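Local coordinates for protein SidF, inhibitor of growth family, member 3 (Legionella pneumophila subsp. pneumophila, PDB 4FYE) that probably dephosphorylates membrane phosphoinositides, removing the 3-phosphate of phosphatidylinositol polyphosphates, at residues R188-A191 and P192-E196; F625-Q628 and T629-S633; V690-V693 and E694-D697; E699-T702 and I703-L706; I721-K724 and A725-A728. The protein carries 1 engineered substitution. One frame throughout, in Å; residues are numbered along the deposited sequence.

Contact 1: residues R188-A191 and P192-E196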
loop_
_atom_site.group_PDB
_atom_site.type_symbol
_atom_site.label_atom_id
_atom_site.label_comp_id
_atom_site.label_asym_id
_atom_site.label_seq_id
_atom_site.Cartn_x
_atom_site.Cartn_y
_atom_site.Cartn_z
ATOM N N ARG A 188 -14.880 -6.045 9.615
ATOM C CA ARG A 188 -16.159 -6.539 9.048
ATOM C C ARG A 188 -17.345 -5.612 9.297
ATOM O O ARG A 188 -17.558 -5.141 10.433
ATOM C CB ARG A 188 -16.550 -7.833 9.759
ATOM C CG ARG A 188 -15.379 -8.804 9.811
ATOM C CD ARG A 188 -15.699 -10.046 10.682
ATOM N NE ARG A 188 -16.682 -10.921 10.063
ATOM C CZ ARG A 188 -16.601 -12.253 10.065
ATOM N NH1 ARG A 188 -15.588 -12.875 10.667
ATOM N NH2 ARG A 188 -17.541 -12.971 9.467
ATOM N N PHE A 189 -18.170 -5.461 8.260
ATOM C CA PHE A 189 -19.333 -4.562 8.242
ATOM C C PHE A 189 -20.295 -4.858 7.049
ATOM O O PHE A 189 -19.850 -5.262 5.989
ATOM C CB PHE A 189 -18.874 -3.072 8.118
ATOM C CG PHE A 189 -17.986 -2.784 6.878
ATOM C CD1 PHE A 189 -16.617 -3.077 6.884
ATOM C CD2 PHE A 189 -18.544 -2.234 5.695
ATOM C CE1 PHE A 189 -15.812 -2.895 5.734
ATOM C CE2 PHE A 189 -17.740 -2.021 4.546
ATOM C CZ PHE A 189 -16.364 -2.313 4.584
ATOM N N LYS A 190 -21.589 -4.585 7.196
ATOM C CA LYS A 190 -22.510 -4.547 6.057
ATOM C C LYS A 190 -22.428 -3.218 5.298
ATOM O O LYS A 190 -22.876 -2.195 5.780
ATOM C CB LYS A 190 -23.937 -4.826 6.537
ATOM C CG LYS A 190 -24.144 -6.264 7.043
ATOM C CD LYS A 190 -25.401 -6.477 7.936
ATOM C CE LYS A 190 -26.665 -6.764 7.122
ATOM N NZ LYS A 190 -26.587 -7.964 6.211
ATOM N N ALA A 191 -21.827 -3.215 4.116
ATOM C CA ALA A 191 -21.902 -2.047 3.255
ATOM C C ALA A 191 -23.345 -1.756 2.848
ATOM O O ALA A 191 -24.170 -2.669 2.764
ATOM C CB ALA A 191 -21.081 -2.290 2.020
ATOM N N PRO A 192 -23.653 -0.496 2.553
ATOM C CA PRO A 192 -24.947 -0.164 1.926
ATOM C C PRO A 192 -25.345 -1.061 0.712
ATOM O O PRO A 192 -24.522 -1.261 -0.208
ATOM C CB PRO A 192 -24.766 1.299 1.472
ATOM C CG PRO A 192 -23.351 1.669 1.726
ATOM C CD PRO A 192 -22.752 0.669 2.662
ATOM N N ASN A 193 -26.598 -1.552 0.710
ATOM C CA ASN A 193 -27.114 -2.528 -0.303
ATOM C C ASN A 193 -26.489 -3.916 -0.197
ATOM O O ASN A 193 -26.456 -4.675 -1.202
ATOM C CB ASN A 193 -26.977 -2.096 -1.798
ATOM C CG ASN A 193 -27.438 -0.683 -2.074
ATOM O OD1 ASN A 193 -26.653 0.142 -2.551
ATOM N ND2 ASN A 193 -28.696 -0.397 -1.802
ATOM N N SER A 194 -25.972 -4.269 0.973
ATOM C CA SER A 194 -25.489 -5.640 1.120
ATOM C C SER A 194 -26.718 -6.526 1.098
ATOM O O SER A 194 -27.819 -6.039 1.309
ATOM C CB SER A 194 -24.677 -5.850 2.403
ATOM O OG SER A 194 -25.496 -5.732 3.551
ATOM N N LYS A 195 -26.522 -7.807 0.806
ATOM C CA LYS A 195 -27.603 -8.798 0.798
ATOM C C LYS A 195 -27.739 -9.518 2.165
ATOM O O LYS A 195 -26.817 -9.491 2.998
ATOM C CB LYS A 195 -27.385 -9.760 -0.362
ATOM C CG LYS A 195 -27.481 -9.059 -1.712
ATOM C CD LYS A 195 -26.581 -9.726 -2.733
ATOM C CE LYS A 195 -26.893 -9.255 -4.140
ATOM N NZ LYS A 195 -26.428 -10.309 -5.080
ATOM N N GLU A 196 -28.905 -10.103 2.419
ATOM C CA GLU A 196 -29.198 -10.757 3.722
ATOM C C GLU A 196 -28.260 -11.930 3.943
ATOM O O GLU A 196 -27.951 -12.680 3.013
ATOM C CB GLU A 196 -30.667 -11.282 3.821
ATOM C CG GLU A 196 -31.609 -10.862 2.689
ATOM C CD GLU A 196 -30.954 -10.944 1.297
ATOM O OE1 GLU A 196 -30.184 -11.905 1.024
ATOM O OE2 GLU A 196 -31.177 -10.022 0.474
#
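Lys190 and Ala191 meet Ser194 across a type II beta turn, Ala191 to Ser194, which opens the loop leading from strand 184-189 toward its antiparallel neighbour 199-206. The first two residues, still on the strand, serve the sheet and its surroundings: Arg188 forms a salt bridge with Glu199, while Phe189 packs on Leu696 and Glu699 of helix 692-699. At Lys190 the chain has left the strand, and its side chain arches over the hydroxyl of Ser194. CB of Lys190 lies 3.5 Å from Ser194 OG, and bends at chi3 and chi4 (86° and 58°) fold the chain back so that CE and NZ stay close to the same oxygen. The ammonium group is taken by a hydrogen bond to the carbonyl of Glu198, which ties the exposed lysine to the far end of the loop. Ala191 opens the turn as its first residue and supplies the accepting carbonyl. Its CB is 3.5 Å from Pro192 CD, and the proline ring turns outward from the turn to rest on Asn692 and Leu696. Pro192 and Asn193 occupy the two central positions, the asparagine with the positive phi (69°) expected at the third residue of this turn type. Closure itself is slack: Ser194 N donates to Ala191 O over 3.0 Å, but the bond is weak, with an N-H...O angle of 132°.

Contact 2: residues F625-Q628 and T629-S633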
loop_
_atom_site.group_PDB
_atom_site.type_symbol
_atom_site.label_atom_id
_atom_site.label_comp_id
_atom_site.label_asym_id
_atom_site.label_seq_id
_atom_site.Cartn_x
_atom_site.Cartn_y
_atom_site.Cartn_z
ATOM N N PHE A 625 -8.010 12.841 -4.710
ATOM C CA PHE A 625 -7.054 11.631 -4.963
ATOM C C PHE A 625 -7.390 10.886 -6.257
ATOM O O PHE A 625 -7.025 9.696 -6.445
ATOM C CB PHE A 625 -7.134 10.641 -3.778
ATOM C CG PHE A 625 -6.453 11.115 -2.494
ATOM C CD1 PHE A 625 -5.394 10.370 -1.956
ATOM C CD2 PHE A 625 -6.822 12.308 -1.866
ATOM C CE1 PHE A 625 -4.775 10.732 -0.775
ATOM C CE2 PHE A 625 -6.196 12.698 -0.676
ATOM C CZ PHE A 625 -5.173 11.916 -0.118
ATOM N N LYS A 626 -8.177 11.524 -7.130
ATOM C CA LYS A 626 -8.929 10.796 -8.174
ATOM C C LYS A 626 -8.024 10.151 -9.253
ATOM O O LYS A 626 -8.319 9.039 -9.739
ATOM C CB LYS A 626 -9.926 11.703 -8.877
ATOM C CG LYS A 626 -10.918 12.371 -7.971
ATOM C CD LYS A 626 -12.154 12.690 -8.784
ATOM C CE LYS A 626 -13.147 13.485 -7.941
ATOM N NZ LYS A 626 -14.201 13.885 -8.919
ATOM N N LEU A 627 -6.918 10.814 -9.596
ATOM C CA LEU A 627 -6.166 10.399 -10.765
ATOM C C LEU A 627 -5.356 9.201 -10.321
ATOM O O LEU A 627 -5.362 8.174 -11.006
ATOM C CB LEU A 627 -5.304 11.519 -11.365
ATOM C CG LEU A 627 -4.273 11.125 -12.454
ATOM C CD1 LEU A 627 -4.928 10.422 -13.644
ATOM C CD2 LEU A 627 -3.501 12.377 -12.907
ATOM N N GLN A 628 -4.768 9.311 -9.129
ATOM C CA GLN A 628 -4.020 8.232 -8.498
ATOM C C GLN A 628 -4.929 7.028 -8.324
ATOM O O GLN A 628 -4.559 5.882 -8.658
ATOM C CB GLN A 628 -3.449 8.755 -7.179
ATOM C CG GLN A 628 -2.573 10.030 -7.309
ATOM C CD GLN A 628 -3.337 11.350 -7.145
ATOM O OE1 GLN A 628 -4.436 11.480 -7.600
ATOM N NE2 GLN A 628 -2.710 12.353 -6.570
ATOM N N THR A 629 -6.164 7.277 -7.873
ATOM C CA THR A 629 -7.121 6.166 -7.668
ATOM C C THR A 629 -7.490 5.506 -8.973
ATOM O O THR A 629 -7.560 4.278 -9.030
ATOM C CB THR A 629 -8.428 6.627 -7.023
ATOM O OG1 THR A 629 -8.117 7.197 -5.761
ATOM C CG2 THR A 629 -9.376 5.432 -6.771
ATOM N N LEU A 630 -7.642 6.313 -10.037
ATOM C CA LEU A 630 -8.080 5.804 -11.310
ATOM C C LEU A 630 -7.027 4.926 -11.837
ATOM O O LEU A 630 -7.274 3.756 -12.170
ATOM C CB LEU A 630 -8.417 6.929 -12.273
ATOM C CG LEU A 630 -9.728 7.543 -11.775
ATOM C CD1 LEU A 630 -10.084 8.948 -12.329
ATOM C CD2 LEU A 630 -10.843 6.539 -12.024
ATOM N N MET A 631 -5.820 5.441 -11.851
ATOM C CA MET A 631 -4.697 4.662 -12.385
ATOM C C MET A 631 -4.449 3.411 -11.536
ATOM O O MET A 631 -4.158 2.336 -12.079
ATOM C CB MET A 631 -3.452 5.535 -12.521
ATOM C CG MET A 631 -3.660 6.719 -13.438
ATOM S SD MET A 631 -4.019 6.020 -15.059
ATOM C CE MET A 631 -2.466 6.197 -15.886
ATOM N N ALA A 632 -4.655 3.490 -10.213
ATOM C CA ALA A 632 -4.360 2.271 -9.418
ATOM C C ALA A 632 -5.435 1.278 -9.738
ATOM O O ALA A 632 -5.180 0.102 -9.931
ATOM C CB ALA A 632 -4.325 2.559 -7.954
ATOM N N SER A 633 -6.662 1.753 -9.844
ATOM C CA SER A 633 -7.761 0.844 -10.187
ATOM C C SER A 633 -7.537 0.177 -11.560
ATOM O O SER A 633 -7.847 -1.023 -11.753
ATOM C CB SER A 633 -9.055 1.634 -10.159
ATOM O OG SER A 633 -9.166 2.186 -8.840
#
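Thr629 turns back on Phe625 at the first turn of helix 626-637, where Phe625 holds the N-cap position. Backbone bonds give the segment its form: Thr629 N donates to Phe625 O in the carbonyl plane (2.9 Å), Met631 N reaches Leu627 O at 2.9 Å with an almost straight N-H (174°), and Ala632 N closes on Gln628 O in the same i to i+4 pattern.

Hydroxyls add a second layer of bonding. With Thr629 OG1 anti to its own carbonyl carbon (chi1 -60°), the oxygen folds down to Phe625 O at 2.8 Å and arrives above the carbonyl plane, so two donors grip this one acceptor at the helix start. One turn later Ser633 repeats the scheme: its OG lies 2.6 Å from Thr629 O, and the hydroxyl and the amide of Ser633 approach that oxygen from opposite faces of its plane. Both buried hydroxyls are thereby satisfied within the helix.

Apolar contact is carried by Leu627 and Met631, which lie side by side and point the same way, with Leu627 CD1 3.9 Å from Met631 CG.

The helix is packed on several flanks. Leu627 and Met631 face Ala609 of helix 590-614, and Met631 also reaches helix 438-458 at Phe444 and Met448. Gln628, Thr629 and Ala632 lean on helix 652-668, while Lys626 forms a salt bridge with Asp681 of helix 678-681, and the chain beyond the helix runs on into strand 641-645.

Contact 3: residues V690-V693 and E694-D697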
loop_
_atom_site.group_PDB
_atom_site.type_symbol
_atom_site.label_atom_id
_atom_site.label_comp_id
_atom_site.label_asym_id
_atom_site.label_seq_id
_atom_site.Cartn_x
_atom_site.Cartn_y
_atom_site.Cartn_z
ATOM N N VAL A 690 -27.098 11.189 5.259
ATOM C CA VAL A 690 -26.046 11.181 4.211
ATOM C C VAL A 690 -26.347 10.113 3.191
ATOM O O VAL A 690 -26.983 9.133 3.519
ATOM C CB VAL A 690 -24.626 10.886 4.761
ATOM C CG1 VAL A 690 -24.094 12.023 5.619
ATOM C CG2 VAL A 690 -24.536 9.521 5.468
ATOM N N SER A 691 -25.833 10.266 1.981
ATOM C CA SER A 691 -26.052 9.268 0.916
ATOM C C SER A 691 -25.428 7.871 1.234
ATOM O O SER A 691 -24.629 7.691 2.176
ATOM C CB SER A 691 -25.440 9.806 -0.363
ATOM O OG SER A 691 -24.016 9.740 -0.218
ATOM N N ASN A 692 -25.740 6.890 0.414
ATOM C CA ASN A 692 -25.116 5.582 0.542
ATOM C C ASN A 692 -23.616 5.564 0.383
ATOM O O ASN A 692 -22.924 4.894 1.167
ATOM C CB ASN A 692 -25.743 4.647 -0.445
ATOM C CG ASN A 692 -27.097 4.227 0.007
ATOM O OD1 ASN A 692 -27.921 3.837 -0.792
ATOM N ND2 ASN A 692 -27.323 4.275 1.306
ATOM N N VAL A 693 -23.100 6.323 -0.584
ATOM C CA VAL A 693 -21.639 6.442 -0.724
ATOM C C VAL A 693 -20.951 6.917 0.539
ATOM O O VAL A 693 -19.940 6.335 0.944
ATOM C CB VAL A 693 -21.198 7.285 -1.925
ATOM C CG1 VAL A 693 -21.197 6.404 -3.152
ATOM C CG2 VAL A 693 -22.193 8.366 -2.182
ATOM N N GLU A 694 -21.550 7.909 1.196
ATOM C CA GLU A 694 -20.914 8.552 2.371
ATOM C C GLU A 694 -20.969 7.593 3.533
ATOM O O GLU A 694 -20.059 7.549 4.379
ATOM C CB GLU A 694 -21.583 9.895 2.727
ATOM C CG GLU A 694 -21.059 10.520 3.966
ATOM C CD GLU A 694 -21.133 12.035 3.942
ATOM O OE1 GLU A 694 -21.787 12.560 2.981
ATOM O OE2 GLU A 694 -20.557 12.675 4.891
ATOM N N GLN A 695 -22.016 6.791 3.522
ATOM C CA GLN A 695 -22.196 5.797 4.559
ATOM C C GLN A 695 -21.081 4.728 4.429
ATOM O O GLN A 695 -20.506 4.279 5.440
ATOM C CB GLN A 695 -23.619 5.192 4.493
ATOM C CG GLN A 695 -23.916 4.383 5.742
ATOM C CD GLN A 695 -24.986 3.282 5.596
ATOM O OE1 GLN A 695 -24.867 2.229 6.249
ATOM N NE2 GLN A 695 -26.037 3.519 4.762
ATOM N N LEU A 696 -20.770 4.339 3.190
ATOM C CA LEU A 696 -19.627 3.451 2.974
ATOM C C LEU A 696 -18.369 4.165 3.416
ATOM O O LEU A 696 -17.514 3.597 4.106
ATOM C CB LEU A 696 -19.493 3.077 1.496
ATOM C CG LEU A 696 -18.962 1.679 1.117
ATOM C CD1 LEU A 696 -18.354 1.620 -0.271
ATOM C CD2 LEU A 696 -18.048 0.957 2.084
ATOM N N ASP A 697 -18.221 5.416 2.994
ATOM C CA ASP A 697 -16.979 6.089 3.248
ATOM C C ASP A 697 -16.751 6.085 4.787
ATOM O O ASP A 697 -15.653 5.954 5.220
ATOM C CB ASP A 697 -17.001 7.503 2.618
ATOM C CG ASP A 697 -15.588 8.085 2.373
ATOM O OD1 ASP A 697 -14.606 7.311 2.169
ATOM O OD2 ASP A 697 -15.465 9.334 2.341
HETATM O O HOH W 1 -24.248 12.210 1.734
#
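Ser691 caps the start of helix 692-699, accepting from Glu694 N three residues on, while Val690 just before it packs against the Glu694 side chain. The capping bond is long and weak, 3.4 Å from Glu694 N to Ser691 OG, although its N-H is fairly straight (156°). OG stands between the backbone N and the carbonyl carbon of Ser691 (chi1 72°), which turns it forward toward the amide of Glu694. The reverse arm of a capping box, from the serine amide to the glutamate, is not direct here: water 1 accepts from Ser691 N and donates to Glu694 OE1 at 2.8 Å.

Regular helical bonds take over at once. Gln695 N donates to Ser691 O at 3.1 Å, Leu696 N to Asn692 O, and Asp697 N to Val693 O at 2.8 Å, the last in the carbonyl plane.

Among the polar side chains, Glu694 is held at both oxygens, OE1 by the amide of Thr685 and OE2 by that of His686, so the carboxylate pins the preceding loop to the helix start. Asp697 does similar work a turn later, bridging to Arg684 and accepting from Ala728 N. On the more exposed flank Asn692 and Gln695 run side by side, their amide planes 62° apart.

Packing completes the turn. Val693 and Leu696 press on Trp666 of helix 652-668, whereas Val690 and the extended Glu694 chain cross at about a right angle, with Val690 CG1 over the carboxylate carbon, 3.4 Å from Glu694 CD.

Contact 4: residues E699-T702 and I703-L706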
loop_
_atom_site.group_PDB
_atom_site.type_symbol
_atom_site.label_atom_id
_atom_site.label_comp_id
_atom_site.label_asym_id
_atom_site.label_seq_id
_atom_site.Cartn_x
_atom_site.Cartn_y
_atom_site.Cartn_z
ATOM N N GLU A 699 -17.180 3.871 6.759
ATOM C CA GLU A 699 -16.694 2.598 7.301
ATOM C C GLU A 699 -15.157 2.554 7.258
ATOM O O GLU A 699 -14.515 1.980 8.149
ATOM C CB GLU A 699 -17.258 1.404 6.528
ATOM C CG GLU A 699 -18.772 1.181 6.562
ATOM C CD GLU A 699 -19.278 0.888 7.958
ATOM O OE1 GLU A 699 -20.498 0.844 8.104
ATOM O OE2 GLU A 699 -18.482 0.728 8.924
ATOM N N LEU A 700 -14.583 3.194 6.242
ATOM C CA LEU A 700 -13.192 2.955 5.832
ATOM C C LEU A 700 -12.097 3.513 6.745
ATOM O O LEU A 700 -10.931 3.169 6.605
ATOM C CB LEU A 700 -13.000 3.434 4.401
ATOM C CG LEU A 700 -14.185 2.948 3.576
ATOM C CD1 LEU A 700 -14.181 3.657 2.234
ATOM C CD2 LEU A 700 -14.091 1.437 3.395
ATOM N N THR A 701 -12.402 4.336 7.734
ATOM C CA THR A 701 -11.243 4.842 8.549
ATOM C C THR A 701 -10.861 3.866 9.617
ATOM O O THR A 701 -9.764 3.938 10.235
ATOM C CB THR A 701 -11.515 6.189 9.184
ATOM O OG1 THR A 701 -12.940 6.289 9.396
ATOM C CG2 THR A 701 -11.029 7.307 8.208
ATOM N N THR A 702 -11.717 2.897 9.823
ATOM C CA THR A 702 -11.476 2.037 10.959
ATOM C C THR A 702 -10.265 1.118 10.810
ATOM O O THR A 702 -9.459 1.033 11.737
ATOM C CB THR A 702 -12.780 1.473 11.618
ATOM O OG1 THR A 702 -12.901 0.105 11.387
ATOM C CG2 THR A 702 -13.986 2.174 11.156
ATOM N N ILE A 703 -10.068 0.533 9.622
ATOM C CA ILE A 703 -8.867 -0.267 9.320
ATOM C C ILE A 703 -7.611 0.612 9.387
ATOM O O ILE A 703 -6.579 0.120 9.822
ATOM C CB ILE A 703 -8.984 -1.041 7.958
ATOM C CG1 ILE A 703 -8.033 -2.238 7.892
ATOM C CG2 ILE A 703 -8.729 -0.159 6.718
ATOM C CD1 ILE A 703 -8.510 -3.402 8.704
ATOM N N GLN A 704 -7.712 1.914 9.016
ATOM C CA GLN A 704 -6.600 2.825 9.084
ATOM C C GLN A 704 -6.193 3.052 10.531
ATOM O O GLN A 704 -5.025 3.082 10.826
ATOM C CB GLN A 704 -6.928 4.198 8.429
ATOM C CG GLN A 704 -7.228 4.070 6.956
ATOM C CD GLN A 704 -7.623 5.393 6.346
ATOM O OE1 GLN A 704 -8.641 5.476 5.637
ATOM N NE2 GLN A 704 -6.831 6.443 6.616
ATOM N N ALA A 705 -7.146 3.171 11.445
ATOM C CA ALA A 705 -6.725 3.458 12.798
ATOM C C ALA A 705 -6.085 2.218 13.421
ATOM O O ALA A 705 -5.130 2.325 14.226
ATOM C CB ALA A 705 -7.861 3.998 13.639
ATOM N N LEU A 706 -6.559 1.050 12.996
ATOM C CA LEU A 706 -5.971 -0.233 13.446
ATOM C C LEU A 706 -4.553 -0.423 12.952
ATOM O O LEU A 706 -3.682 -0.760 13.720
ATOM C CB LEU A 706 -6.779 -1.386 12.859
ATOM C CG LEU A 706 -7.822 -1.993 13.755
ATOM C CD1 LEU A 706 -8.113 -3.407 13.261
ATOM C CD2 LEU A 706 -7.211 -2.094 15.167
#
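Thr701 and Thr702 bond to Ala705 and Leu706 in the first turns of helix 701-712, which follows directly on helix 692-699 in the chain. The tight part is backbone: Ala705 N meets Thr701 O at 3.0 Å, nearly along the C=O axis, and Leu706 N meets Thr702 O at 3.2 Å with an N-H angle of 157°. Ala705 N also makes a weak second bond to Thr702 O, so this amide is shared between two carbonyls.

Side-chain contact between the two segments is looser; the residues that touch are all buried, so this looser side faces other parts of the protein and not solvent. Ile703 sits on His187 and Tyr204 of the neighbouring sheet, Leu700 touches Ile202, and Ala705 and Leu706 meet Arg38. The polar ends of Glu699 reach Tyr58 and Ser56, linking the helix junction to the loop after strand 50-55. Between the segments, the nearest approach of Ile703 CG2 is 4.0 Å, to Leu700 O. Gln704 comes in closer: the backbone sets its CB 3.4 Å from Thr701 O, and with CG anti to the carbonyl carbon (chi1 -63°) the chain runs back toward the helix start, Gln704 CG lying 3.8 Å from Leu700 O.

Contact 5: residues I721-K724 and A725-A728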
loop_
_atom_site.group_PDB
_atom_site.type_symbol
_atom_site.label_atom_id
_atom_site.label_comp_id
_atom_site.label_asym_id
_atom_site.label_seq_id
_atom_site.Cartn_x
_atom_site.Cartn_y
_atom_site.Cartn_z
ATOM N N ILE A 721 -6.563 16.957 5.510
ATOM C CA ILE A 721 -7.549 16.987 4.460
ATOM C C ILE A 721 -7.458 18.346 3.733
ATOM O O ILE A 721 -7.306 19.364 4.392
ATOM C CB ILE A 721 -8.953 16.662 4.991
ATOM C CG1 ILE A 721 -8.983 15.190 5.469
ATOM C CG2 ILE A 721 -9.976 16.869 3.901
ATOM C CD1 ILE A 721 -10.124 14.855 6.451
ATOM N N GLN A 722 -7.507 18.331 2.391
ATOM C CA GLN A 722 -7.343 19.527 1.578
ATOM C C GLN A 722 -8.655 20.092 1.174
ATOM O O GLN A 722 -8.780 21.288 1.097
ATOM C CB GLN A 722 -6.564 19.242 0.289
ATOM C CG GLN A 722 -5.074 18.991 0.554
ATOM C CD GLN A 722 -4.418 20.083 1.359
ATOM O OE1 GLN A 722 -4.119 19.893 2.526
ATOM N NE2 GLN A 722 -4.199 21.234 0.745
ATOM N N ASP A 723 -9.599 19.218 0.823
ATOM C CA ASP A 723 -10.976 19.592 0.572
ATOM C C ASP A 723 -11.989 18.646 1.324
ATOM O O ASP A 723 -12.025 17.411 1.084
ATOM C CB ASP A 723 -11.217 19.596 -0.931
ATOM C CG ASP A 723 -12.656 19.865 -1.273
ATOM O OD1 ASP A 723 -13.497 19.840 -0.328
ATOM O OD2 ASP A 723 -12.971 20.057 -2.468
ATOM N N LYS A 724 -12.796 19.222 2.230
ATOM C CA LYS A 724 -13.422 18.419 3.303
ATOM C C LYS A 724 -14.507 17.506 2.663
ATOM O O LYS A 724 -14.866 16.462 3.171
ATOM C CB LYS A 724 -14.006 19.280 4.423
ATOM C CG LYS A 724 -15.130 20.146 3.912
ATOM C CD LYS A 724 -15.864 20.878 5.023
ATOM C CE LYS A 724 -17.165 21.448 4.427
ATOM N NZ LYS A 724 -18.034 22.287 5.298
ATOM N N ALA A 725 -14.972 17.883 1.485
ATOM C CA ALA A 725 -15.990 17.116 0.827
ATOM C C ALA A 725 -15.479 15.790 0.236
ATOM O O ALA A 725 -16.301 14.931 -0.145
ATOM C CB ALA A 725 -16.618 17.998 -0.218
ATOM N N ASN A 726 -14.141 15.629 0.195
ATOM C CA ASN A 726 -13.469 14.355 -0.167
ATOM C C ASN A 726 -13.549 13.208 0.815
ATOM O O ASN A 726 -13.282 12.073 0.389
ATOM C CB ASN A 726 -11.993 14.553 -0.514
ATOM C CG ASN A 726 -11.801 15.312 -1.829
ATOM O OD1 ASN A 726 -12.683 15.288 -2.675
ATOM N ND2 ASN A 726 -10.635 15.984 -2.001
ATOM N N PHE A 727 -13.906 13.469 2.095
ATOM C CA PHE A 727 -13.920 12.413 3.087
ATOM C C PHE A 727 -15.083 12.528 4.077
ATOM O O PHE A 727 -15.455 13.626 4.517
ATOM C CB PHE A 727 -12.578 12.420 3.823
ATOM C CG PHE A 727 -11.408 12.048 2.943
ATOM C CD1 PHE A 727 -11.102 10.732 2.700
ATOM C CD2 PHE A 727 -10.601 13.040 2.370
ATOM C CE1 PHE A 727 -10.022 10.405 1.873
ATOM C CE2 PHE A 727 -9.519 12.721 1.585
ATOM C CZ PHE A 727 -9.248 11.391 1.311
ATOM N N ALA A 728 -15.654 11.387 4.423
ATOM C CA ALA A 728 -16.701 11.287 5.425
ATOM C C ALA A 728 -16.216 11.814 6.769
ATOM O O ALA A 728 -16.954 12.485 7.498
ATOM C CB ALA A 728 -17.141 9.859 5.564
HETATM O O HOH W 2 -8.276 16.074 0.273
#
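Ile721 and Phe727 cross obliquely beside a tight turn, Ile721 CG1 lying 4.1 Å from Phe727 CD2. CG2 of the isoleucine approaches the same ring carbon almost as closely. The ring is also engaged by cation-pi contacts with Arg655 and Lys659 of helix 652-668, so this phenylalanine joins the loop to that helix.

Two residues along the chain from Ile721, Asp723 bends its carboxylate toward the next residues. CG stands anti to the backbone N (chi1 175°), which carries OD1 forward to Ala725 N at 3.0 Å; the amide comes from above the carboxylate plane, 38° out of it. The carbonyl of the same aspartate accepts from Asn726 N at 2.9 Å, the donor again lying above the carbonyl plane. Asp723 thus serves two successive amides, one with its side chain and one with its backbone.

Asn726 turns its amide back toward Asp723, and Asp723 CB lies 3.8 Å from Asn726 ND2. OD1 of the asparagine is held by Arg683 and ND2 by Gly621 O, while water 2, set in plane at the edge of the Phe727 ring, accepts from ND2 and from Gln722 N. A weak bond of 3.3 Å from Phe727 N to Lys724 O ends the series.

An aspartate side chain bonded to the amide two residues on is an Asx turn; here it leads into a short 3-10 turn in the loop between helices 701-712 and 733-741.

Contact 3 links contacts 1, 4 and 5: its helix 692-699 packs against the turn of contact 1, with Pro192 CG 3.3 Å from Asn692 O, and Asp697 OD2 lies 2.9 Å from Ala728 N of contact 5, a probable hydrogen bond. Contact 4 adjoins it in sequence and touches contact 1 where Phe189 CD2 lies 3.5 Å from Glu699 CG. Contact 2 attaches through contact 5, Phe625 CE2 and Phe727 CZ being 3.9 Å apart. Contacts 2 to 5 touch helix 652-668, whose preceding loop fits the CX5R phosphate-binding loop of cysteine-based phosphatases with serine in place of cysteine, probably the engineered substitution; the active site therefore probably lies at that helix start.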